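Local atomic coordinates of TENA/THI-4 protein (Shewanella denitrificans OS217, PDB entry 3DDE), a protein that is of unknown function but has a heme oxygenase-like fold and, judging from its family, may have oxidoreductase activity. Residues A[200-203]-A[204-208]; A[134-137]-A[138-141]. All coordinates share one frame; numbering follows the deposited sequence.

Interaction 1. Residues A[200-203]-A[204-208]; sequences VAVM and ENSLV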
# COMPACT_ATOMS: atom_id res chain seq x y z
N VAL A 200 7.57 12.83 19.39
CA VAL A 200 7.14 14.18 19.77
C VAL A 200 6.47 14.91 18.60
O VAL A 200 5.46 15.59 18.78
CB VAL A 200 8.33 15.04 20.30
CG1 VAL A 200 7.92 16.50 20.47
CG2 VAL A 200 8.87 14.47 21.62
N ALA A 201 7.02 14.74 17.41
CA ALA A 201 6.47 15.36 16.20
C ALA A 201 5.05 14.86 15.92
O ALA A 201 4.17 15.63 15.58
CB ALA A 201 7.41 15.09 14.99
N VAL A 202 4.82 13.57 16.05
CA VAL A 202 3.49 12.98 15.81
C VAL A 202 2.51 13.32 16.92
O VAL A 202 1.33 13.55 16.66
CB VAL A 202 3.56 11.45 15.60
CG1 VAL A 202 2.13 10.78 15.50
CG2 VAL A 202 4.39 11.17 14.37
N MSE A 203 2.98 13.33 18.16
CA MSE A 203 2.16 13.68 19.31
C MSE A 203 1.57 15.07 19.10
O MSE A 203 0.37 15.29 19.27
CB MSE A 203 3.04 13.69 20.57
CG MSE A 203 2.34 13.98 21.89
SE MSE A 203 3.63 14.12 23.33
CE MSE A 203 4.44 15.83 22.87
N GLU A 204 2.45 15.99 18.73
CA GLU A 204 2.09 17.39 18.53
C GLU A 204 1.14 17.59 17.37
O GLU A 204 0.11 18.23 17.53
CB GLU A 204 3.35 18.24 18.30
CG GLU A 204 4.19 18.49 19.56
CD GLU A 204 5.51 19.22 19.26
OE1 GLU A 204 5.87 19.34 18.08
OE2 GLU A 204 6.20 19.67 20.21
N ASN A 205 1.47 17.03 16.21
CA ASN A 205 0.66 17.28 15.04
C ASN A 205 -0.66 16.57 15.11
O ASN A 205 -1.67 17.13 14.73
CB ASN A 205 1.41 17.00 13.72
CG ASN A 205 0.77 17.71 12.52
OD1 ASN A 205 0.63 18.95 12.52
ND2 ASN A 205 0.39 16.94 11.50
N SER A 206 -0.68 15.34 15.60
CA SER A 206 -1.96 14.63 15.73
C SER A 206 -2.93 15.40 16.64
O SER A 206 -4.13 15.41 16.39
CB SER A 206 -1.76 13.17 16.19
OG SER A 206 -1.07 13.11 17.43
N LEU A 207 -2.41 16.05 17.69
CA LEU A 207 -3.24 16.82 18.62
C LEU A 207 -3.65 18.16 17.98
O LEU A 207 -4.79 18.57 18.13
CB LEU A 207 -2.50 17.01 19.95
CG LEU A 207 -3.22 17.72 21.11
CD1 LEU A 207 -4.62 17.20 21.32
CD2 LEU A 207 -2.41 17.61 22.39
N VAL A 208 -2.74 18.81 17.27
CA VAL A 208 -3.07 20.02 16.51
C VAL A 208 -4.21 19.72 15.51
O VAL A 208 -5.19 20.47 15.38
CB VAL A 208 -1.82 20.56 15.74
CG1 VAL A 208 -2.22 21.61 14.68
CG2 VAL A 208 -0.79 21.13 16.73

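Interaction 2. Residues A[134-137]-A[138-141]; sequences LGYS and YWAE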
# COMPACT_ATOMS: atom_id res chain seq x y z
N LEU A 134 3.31 5.97 18.35
CA LEU A 134 3.20 5.92 19.80
C LEU A 134 2.97 7.33 20.40
O LEU A 134 2.43 7.45 21.50
CB LEU A 134 4.44 5.28 20.42
CG LEU A 134 4.69 3.78 20.21
CD1 LEU A 134 6.07 3.39 20.73
CD2 LEU A 134 3.59 2.94 20.89
N GLY A 135 3.39 8.37 19.68
CA GLY A 135 3.18 9.77 20.10
C GLY A 135 1.71 10.14 20.13
O GLY A 135 1.26 10.87 21.01
N TYR A 136 0.96 9.65 19.16
CA TYR A 136 -0.49 9.86 19.11
C TYR A 136 -1.11 9.19 20.32
O TYR A 136 -1.88 9.81 21.07
CB TYR A 136 -1.06 9.25 17.81
CG TYR A 136 -2.57 9.21 17.70
CD1 TYR A 136 -3.37 10.30 18.04
CD2 TYR A 136 -3.20 8.08 17.18
CE1 TYR A 136 -4.74 10.26 17.89
CE2 TYR A 136 -4.57 8.03 17.03
CZ TYR A 136 -5.34 9.12 17.38
OH TYR A 136 -6.70 9.06 17.23
N SER A 137 -0.75 7.92 20.52
CA SER A 137 -1.23 7.11 21.63
C SER A 137 -0.89 7.73 22.97
O SER A 137 -1.65 7.60 23.94
CB SER A 137 -0.60 5.72 21.55
OG SER A 137 -1.06 5.02 20.41
N TYR A 138 0.26 8.39 23.06
CA TYR A 138 0.66 8.99 24.32
C TYR A 138 -0.37 9.98 24.87
O TYR A 138 -0.76 9.87 26.03
CB TYR A 138 2.05 9.64 24.27
CG TYR A 138 2.41 10.21 25.62
CD1 TYR A 138 2.81 9.38 26.67
CD2 TYR A 138 2.31 11.58 25.88
CE1 TYR A 138 3.12 9.91 27.93
CE2 TYR A 138 2.61 12.10 27.11
CZ TYR A 138 3.02 11.27 28.14
OH TYR A 138 3.31 11.83 29.37
N TRP A 139 -0.80 10.95 24.07
CA TRP A 139 -1.81 11.91 24.56
C TRP A 139 -3.20 11.30 24.45
O TRP A 139 -4.06 11.53 25.30
CB TRP A 139 -1.72 13.28 23.85
CG TRP A 139 -2.19 13.30 22.44
CD1 TRP A 139 -1.42 13.21 21.33
CD2 TRP A 139 -3.54 13.40 21.99
NE1 TRP A 139 -2.20 13.26 20.20
CE2 TRP A 139 -3.51 13.35 20.58
CE3 TRP A 139 -4.77 13.51 22.64
CZ2 TRP A 139 -4.67 13.42 19.81
CZ3 TRP A 139 -5.92 13.59 21.86
CH2 TRP A 139 -5.86 13.54 20.47
N ALA A 140 -3.43 10.49 23.42
CA ALA A 140 -4.73 9.86 23.26
C ALA A 140 -5.12 9.06 24.52
O ALA A 140 -6.28 9.08 24.92
CB ALA A 140 -4.76 9.01 22.04
N GLU A 141 -4.14 8.43 25.18
CA GLU A 141 -4.41 7.58 26.37
C GLU A 141 -4.37 8.29 27.74
O GLU A 141 -5.00 7.82 28.68
CB GLU A 141 -3.46 6.38 26.41
CG GLU A 141 -3.58 5.43 25.23
CD GLU A 141 -4.95 4.74 25.10
OE1 GLU A 141 -5.64 4.55 26.12
OE2 GLU A 141 -5.30 4.38 23.94

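Interaction 1. Residues A[200-203]-A[204-208]
Val202 O is gripped twice by Ser206, by its amide N at 2.9 Å and by its hydroxyl OG at 2.6 Å. The two donors reach the carbonyl from opposite faces of its plane, so its accepting capacity is shared between the regular helix bond and a side chain folded back on the preceding turn. What brings the hydroxyl there is a first torsion of 57°, which sets OG between the backbone N and the carbonyl carbon of Ser206. OG also has a partner beyond this turn, Trp139 NE1.

Around this pair the backbone keeps the i to i+4 pattern of an alpha helix, here within helix 193-223 of the all-helical heme oxygenase-like fold: Glu204 N bonds to Val200 O at 3.0 Å, Asn205 N to Ala201 O at 3.1 Å, and Leu207 N makes a longer bond of 3.3 Å to Met203 O. Met203, a selenomethionine, turns its side chain onto Val14 of helix 7-24 and onto Tyr138 and Trp139, whereas Asn205 is directed to the second subunit, where its ND2 bonds to Thr116 OG1 of that chain.

One turn apart, Val200 and Glu204 lie side by side and point the same way. Glu204 CG passes 3.3 Å from Val200 O, and the extended chain beyond it carries Glu204 OE2 to 3.6 Å from Val200 CG1. Replacing Glu204 with an alanine would probably uncover that methyl and the flank of the Val200 carbonyl, and deprive Lys13 of helix 7-24 of a packing neighbour.

Interaction 2. Residues A[134-137]-A[138-141]
Tyr136, Ser137 and Tyr138, consecutive on helix 134-141, carry most of this contact, each meeting the neighbouring turn differently. The Tyr136 ring is met at its edge, near its plane, by Trp139 CZ2, 3.7 Å from Tyr136 CE1. The ring planes are inclined at 67°, an oblique meeting. With chi1 at 72°, Trp139 CG sits between its own backbone N and carbonyl carbon, and the indole folds back along the helix toward the preceding turn. One of its faces thereby lies over Tyr136 O, which is 3.4 Å from Trp139 CD1 and displaced toward the rim of the ring. The same oxygen accepts a bond of 2.9 Å from Ala140 N to Tyr136 O, while Ala140 CB stays close to the tyrosine ring.

Ser137 takes part through its backbone: Glu141 N bonds to Ser137 O at 2.9 Å, and Glu141 CG rests 3.2 Å from Ser137 O. The Glu141 side chain touches Asp175 and His178 of helix 166-189. Tyr138 N bonds to Leu134 O at 2.8 Å, and Tyr138 CB lies 3.6 Å from both Leu134 O and Gly135 O. Its ring leads away from this turn, the side chain packing on Leu10, Glu11 and Val14 of helix 7-24 and on Met203.

Tyr136 OH bonds to Asn55 ND2, and Trp139 NE1 to Ser206 OG. The chemistry is therefore divided: carbon atoms make the ring contact inside this short helix, while the phenol oxygen and indole nitrogen find partners elsewhere in the bundle, which is likely to limit how far either ring can turn.

In the fold
Interaction 2 comes first along the chain, filling the short helix 134-141, and interaction 1 follows on helix 193-223, with helices 144-157 and 166-189 between them in sequence. In space their centres are only about 9 Å apart, on the same side of the chain's centre. The two meet where Trp139 NE1 lies 3.0 Å from Ser206 OG, a probable hydrogen bond, and where Met203 CB packs 3.4 Å from Gly135 O. Helix 7-24 touches both, through Val14 among others. Two local helical contacts thus become one buried interhelical junction, and the 200-208 segment extends it to the second subunit.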